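Long-range contact in catalase (Corynebacterium glutamicum, PDB 4B7H), which breaks hydrogen peroxide down to water and oxygen at a haem iron, binds NADPH and is inhibited by nitric oxide: residues A127-V140 with I326-G338. Numbering follows the deposited sequence.
Unlike the reference sequence in segment 326-338: Ile326 (reference Leu). With HEM (protoporphyrin IX containing Fe), chain E.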
# COMPACT_ATOMS: atom_id res chain seq x y z
N ALA A 127 -8.02 -9.79 24.42
CA ALA A 127 -8.32 -8.43 23.96
C ALA A 127 -9.80 -8.22 23.72
O ALA A 127 -10.39 -8.81 22.81
CB ALA A 127 -7.53 -8.13 22.69
N LEU A 128 -10.39 -7.33 24.52
CA LEU A 128 -11.83 -7.09 24.51
C LEU A 128 -12.18 -5.75 23.90
O LEU A 128 -11.48 -4.77 24.12
CB LEU A 128 -12.34 -7.08 25.95
CG LEU A 128 -12.27 -8.43 26.67
CD1 LEU A 128 -12.14 -8.21 28.16
CD2 LEU A 128 -13.51 -9.25 26.33
N ARG A 129 -13.28 -5.72 23.13
CA ARG A 129 -13.93 -4.47 22.74
C ARG A 129 -15.33 -4.45 23.30
O ARG A 129 -16.08 -5.41 23.14
CB ARG A 129 -14.05 -4.36 21.21
CG ARG A 129 -15.07 -3.29 20.78
CD ARG A 129 -14.85 -2.87 19.34
NE ARG A 129 -13.50 -2.33 19.21
CZ ARG A 129 -12.79 -2.30 18.09
NH1 ARG A 129 -13.31 -2.75 16.96
NH2 ARG A 129 -11.55 -1.81 18.10
N PHE A 130 -15.68 -3.34 23.95
CA PHE A 130 -17.05 -3.11 24.37
C PHE A 130 -17.65 -2.02 23.49
O PHE A 130 -17.11 -0.91 23.42
CB PHE A 130 -17.09 -2.73 25.85
CG PHE A 130 -16.44 -3.74 26.74
CD1 PHE A 130 -17.05 -4.96 26.98
CD2 PHE A 130 -15.19 -3.51 27.31
CE1 PHE A 130 -16.46 -5.92 27.79
CE2 PHE A 130 -14.58 -4.47 28.13
CZ PHE A 130 -15.21 -5.67 28.36
N TYR A 131 -18.74 -2.35 22.80
CA TYR A 131 -19.40 -1.39 21.92
C TYR A 131 -20.34 -0.53 22.75
O TYR A 131 -21.55 -0.78 22.79
CB TYR A 131 -20.16 -2.10 20.79
CG TYR A 131 -19.27 -2.89 19.82
CD1 TYR A 131 -18.87 -4.20 20.10
CD2 TYR A 131 -18.84 -2.32 18.62
CE1 TYR A 131 -18.07 -4.92 19.21
CE2 TYR A 131 -18.03 -3.03 17.73
CZ TYR A 131 -17.66 -4.33 18.02
OH TYR A 131 -16.86 -5.05 17.16
N THR A 132 -19.79 0.48 23.43
CA THR A 132 -20.56 1.28 24.38
C THR A 132 -21.30 2.43 23.71
O THR A 132 -21.01 2.80 22.56
CB THR A 132 -19.70 1.83 25.56
OG1 THR A 132 -19.24 3.16 25.27
CG2 THR A 132 -18.51 0.93 25.87
N GLU A 133 -22.24 3.02 24.45
CA GLU A 133 -23.03 4.14 23.95
C GLU A 133 -22.20 5.42 23.85
O GLU A 133 -22.63 6.39 23.23
CB GLU A 133 -24.25 4.37 24.85
CG GLU A 133 -25.24 3.21 24.87
CD GLU A 133 -26.42 3.44 25.80
OE1 GLU A 133 -26.68 4.60 26.16
OE2 GLU A 133 -27.08 2.44 26.17
N GLU A 134 -21.02 5.42 24.45
CA GLU A 134 -20.11 6.57 24.37
C GLU A 134 -18.84 6.21 23.60
O GLU A 134 -17.80 6.86 23.74
CB GLU A 134 -19.81 7.15 25.76
CG GLU A 134 -21.09 7.69 26.40
CD GLU A 134 -20.94 8.33 27.78
OE1 GLU A 134 -19.87 8.23 28.40
OE2 GLU A 134 -21.94 8.93 28.24
N GLY A 135 -18.94 5.18 22.76
CA GLY A 135 -17.84 4.77 21.90
C GLY A 135 -17.31 3.38 22.20
O GLY A 135 -17.70 2.76 23.20
N ASN A 136 -16.43 2.88 21.35
CA ASN A 136 -15.80 1.58 21.58
C ASN A 136 -14.74 1.72 22.67
O ASN A 136 -13.83 2.53 22.55
CB ASN A 136 -15.16 1.02 20.31
CG ASN A 136 -16.18 0.69 19.23
OD1 ASN A 136 -17.37 0.52 19.53
ND2 ASN A 136 -15.73 0.59 17.97
N TYR A 137 -14.89 0.93 23.72
CA TYR A 137 -13.90 0.88 24.79
C TYR A 137 -13.20 -0.47 24.70
O TYR A 137 -13.83 -1.52 24.91
CB TYR A 137 -14.58 1.03 26.16
CG TYR A 137 -13.63 0.90 27.33
CD1 TYR A 137 -12.31 1.32 27.24
CD2 TYR A 137 -14.06 0.35 28.54
CE1 TYR A 137 -11.44 1.20 28.31
CE2 TYR A 137 -13.19 0.23 29.62
CZ TYR A 137 -11.88 0.65 29.49
OH TYR A 137 -11.02 0.53 30.55
N ASP A 138 -11.91 -0.45 24.37
CA ASP A 138 -11.16 -1.70 24.27
C ASP A 138 -10.27 -1.86 25.49
O ASP A 138 -9.58 -0.92 25.88
CB ASP A 138 -10.25 -1.72 23.03
CG ASP A 138 -11.02 -1.66 21.72
OD1 ASP A 138 -12.26 -1.73 21.71
OD2 ASP A 138 -10.33 -1.57 20.68
N ILE A 139 -10.31 -3.05 26.07
CA ILE A 139 -9.32 -3.43 27.08
C ILE A 139 -8.48 -4.53 26.45
O ILE A 139 -8.90 -5.69 26.37
CB ILE A 139 -9.94 -3.88 28.42
CG1 ILE A 139 -10.85 -2.78 28.97
CG2 ILE A 139 -8.83 -4.23 29.41
CD1 ILE A 139 -11.58 -3.15 30.26
N VAL A 140 -7.31 -4.14 25.96
CA VAL A 140 -6.46 -5.04 25.21
C VAL A 140 -5.49 -5.64 26.23
O VAL A 140 -4.42 -5.09 26.51
CB VAL A 140 -5.74 -4.29 24.07
CG1 VAL A 140 -4.89 -5.24 23.24
CG2 VAL A 140 -6.77 -3.59 23.18
N ILE A 326 -10.28 -6.95 12.78
CA ILE A 326 -10.58 -6.15 13.97
C ILE A 326 -9.32 -5.39 14.35
O ILE A 326 -8.19 -5.86 14.14
CB ILE A 326 -11.16 -6.99 15.14
CG1 ILE A 326 -11.98 -6.08 16.07
CG2 ILE A 326 -10.08 -7.75 15.92
CD1 ILE A 326 -12.82 -6.84 17.09
N ALA A 327 -9.51 -4.17 14.85
CA ALA A 327 -8.39 -3.30 15.19
C ALA A 327 -8.51 -2.94 16.66
O ALA A 327 -9.04 -1.89 17.02
CB ALA A 327 -8.43 -2.04 14.32
N LEU A 328 -8.06 -3.85 17.52
CA LEU A 328 -8.20 -3.64 18.96
C LEU A 328 -7.07 -2.72 19.43
O LEU A 328 -5.93 -2.86 19.00
CB LEU A 328 -8.18 -4.99 19.68
CG LEU A 328 -9.44 -5.82 19.37
CD1 LEU A 328 -9.24 -7.32 19.59
CD2 LEU A 328 -10.63 -5.33 20.21
N ASP A 329 -7.40 -1.76 20.29
CA ASP A 329 -6.49 -0.65 20.55
C ASP A 329 -6.72 -0.10 21.96
O ASP A 329 -7.82 0.35 22.27
CB ASP A 329 -6.78 0.41 19.47
CG ASP A 329 -6.00 1.71 19.66
OD1 ASP A 329 -5.13 1.80 20.55
OD2 ASP A 329 -6.27 2.65 18.87
N PRO A 330 -5.68 -0.14 22.82
CA PRO A 330 -5.87 0.34 24.20
C PRO A 330 -6.16 1.84 24.25
O PRO A 330 -6.66 2.34 25.26
CB PRO A 330 -4.53 0.02 24.89
CG PRO A 330 -3.55 -0.09 23.78
CD PRO A 330 -4.31 -0.63 22.60
N GLY A 331 -5.87 2.55 23.16
CA GLY A 331 -6.20 3.96 23.07
C GLY A 331 -7.69 4.23 22.87
O GLY A 331 -8.14 5.38 22.95
N ASN A 332 -8.45 3.17 22.61
CA ASN A 332 -9.90 3.27 22.55
C ASN A 332 -10.47 3.35 23.97
O ASN A 332 -11.05 2.39 24.48
CB ASN A 332 -10.50 2.10 21.78
CG ASN A 332 -10.31 2.23 20.29
OD1 ASN A 332 -10.13 3.34 19.77
ND2 ASN A 332 -10.36 1.10 19.59
N ILE A 333 -10.28 4.51 24.60
CA ILE A 333 -10.86 4.77 25.90
C ILE A 333 -12.11 5.64 25.76
O ILE A 333 -12.37 6.21 24.70
CB ILE A 333 -9.84 5.39 26.87
CG1 ILE A 333 -9.31 6.73 26.35
CG2 ILE A 333 -8.70 4.41 27.15
CD1 ILE A 333 -8.41 7.45 27.34
N VAL A 334 -12.88 5.72 26.84
CA VAL A 334 -14.16 6.42 26.86
C VAL A 334 -14.22 7.27 28.13
O VAL A 334 -13.41 7.07 29.04
CB VAL A 334 -15.35 5.43 26.82
CG1 VAL A 334 -15.46 4.74 25.46
CG2 VAL A 334 -15.24 4.40 27.94
N PRO A 335 -15.16 8.23 28.21
CA PRO A 335 -15.29 9.02 29.44
C PRO A 335 -15.43 8.15 30.68
O PRO A 335 -16.13 7.14 30.64
CB PRO A 335 -16.57 9.83 29.20
CG PRO A 335 -16.64 9.98 27.71
CD PRO A 335 -16.09 8.69 27.16
N GLY A 336 -14.76 8.55 31.76
CA GLY A 336 -14.75 7.75 32.98
C GLY A 336 -13.58 6.80 33.10
O GLY A 336 -13.40 6.17 34.15
N VAL A 337 -12.78 6.68 32.04
CA VAL A 337 -11.57 5.85 32.05
C VAL A 337 -10.38 6.70 31.61
O VAL A 337 -10.49 7.50 30.68
CB VAL A 337 -11.69 4.66 31.08
CG1 VAL A 337 -10.40 3.85 31.05
CG2 VAL A 337 -12.86 3.77 31.47
N GLY A 338 -9.26 6.54 32.30
CA GLY A 338 -8.04 7.24 31.94
C GLY A 338 -6.83 6.32 31.97
O GLY A 338 -6.94 5.13 32.29
CHA HEM E . -0.87 -6.59 19.67
CHB HEM E . 2.21 -2.95 20.52
CHC HEM E . 2.64 -4.47 25.09
CHD HEM E . -1.45 -6.95 24.50
C1A HEM E . -0.07 -5.49 19.49
C2A HEM E . 0.08 -4.74 18.26
C3A HEM E . 0.92 -3.72 18.52
C4A HEM E . 1.34 -3.81 19.90
CMA HEM E . 1.40 -2.62 17.57
CAA HEM E . -0.64 -5.06 16.94
CBA HEM E . -2.00 -4.38 16.92
CGA HEM E . -2.69 -4.48 15.59
O1A HEM E . -3.94 -4.63 15.60
O2A HEM E . -2.04 -4.39 14.52
C1B HEM E . 2.63 -3.05 21.82
C2B HEM E . 3.62 -2.22 22.47
C3B HEM E . 3.75 -2.66 23.73
C4B HEM E . 2.83 -3.76 23.92
CMB HEM E . 4.37 -1.07 21.76
CAB HEM E . 4.64 -2.15 24.88
CBB HEM E . 5.04 -0.88 24.96
C1C HEM E . 1.46 -5.14 25.39
C2C HEM E . 0.88 -5.38 26.70
C3C HEM E . -0.26 -6.07 26.51
C4C HEM E . -0.42 -6.27 25.09
CMC HEM E . 1.51 -4.92 28.04
CAC HEM E . -1.31 -6.56 27.54
CBC HEM E . -1.53 -5.92 28.70
C1D HEM E . -1.61 -7.14 23.16
C2D HEM E . -2.64 -7.96 22.61
C3D HEM E . -2.48 -7.86 21.12
C4D HEM E . -1.37 -6.97 20.89
CMD HEM E . -3.68 -8.78 23.37
CAD HEM E . -3.36 -8.55 20.09
CBD HEM E . -4.67 -7.77 19.98
CGD HEM E . -5.53 -8.55 19.04
O1D HEM E . -5.85 -8.05 17.93
O2D HEM E . -5.90 -9.70 19.39
NA HEM E . 0.71 -4.90 20.48
NB HEM E . 2.16 -3.98 22.73
NC HEM E . 0.63 -5.69 24.42
ND HEM E . -0.87 -6.57 22.13
FE HEM E . 0.69 -5.33 22.44
O HOH W 1 -18.24 6.27 29.01
O HOH W 2 -7.70 0.55 27.19
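Segment 326-338, mostly loop, runs along the hairpin of strands 127-132 and 135-140, tied by one backbone bond, Asp138 N to Asn332 O (3.0 Å), with CA atoms of Tyr137 and Ile333 5.1 Å apart. Asp138 OD2 takes three N-H groups: Arg129 NH2 on its syn lone pair, Asp329 N on the anti one (3.0 Å), and Asn332 ND2 (2.9 Å) from above the carboxylate plane; Asn332 OD1 bonds Arg365. Arg129 grips the carboxylate side-on, NE to OD1 at 2.9 Å and NH2 to OD2, keeping both groups roughly coplanar; this buried charge pair probably stays ionised. Leu328 CD2 lies over one guanidinium face. The hairpin belongs to the antiparallel beta-barrel of the catalase fold, and its Ala127 and Val140, with Leu328 from 326-338, line the haem pocket. Leu328 CD1 meets Ala127 CB at 3.6 Å, while Val140 splits its branches, CG1 over the haem and CG2 against Pro330 CD (3.9 Å). With CG anti to the backbone N (chi1 176°), the Tyr137 ring receives Asn332 O at its edge, in plane, and Val337 CG2 in an off-centre CH-pi contact; its OH bonds Tyr228. Near the turn, a water bridges Glu134 OE1 (2.6 Å) and Pro335 O.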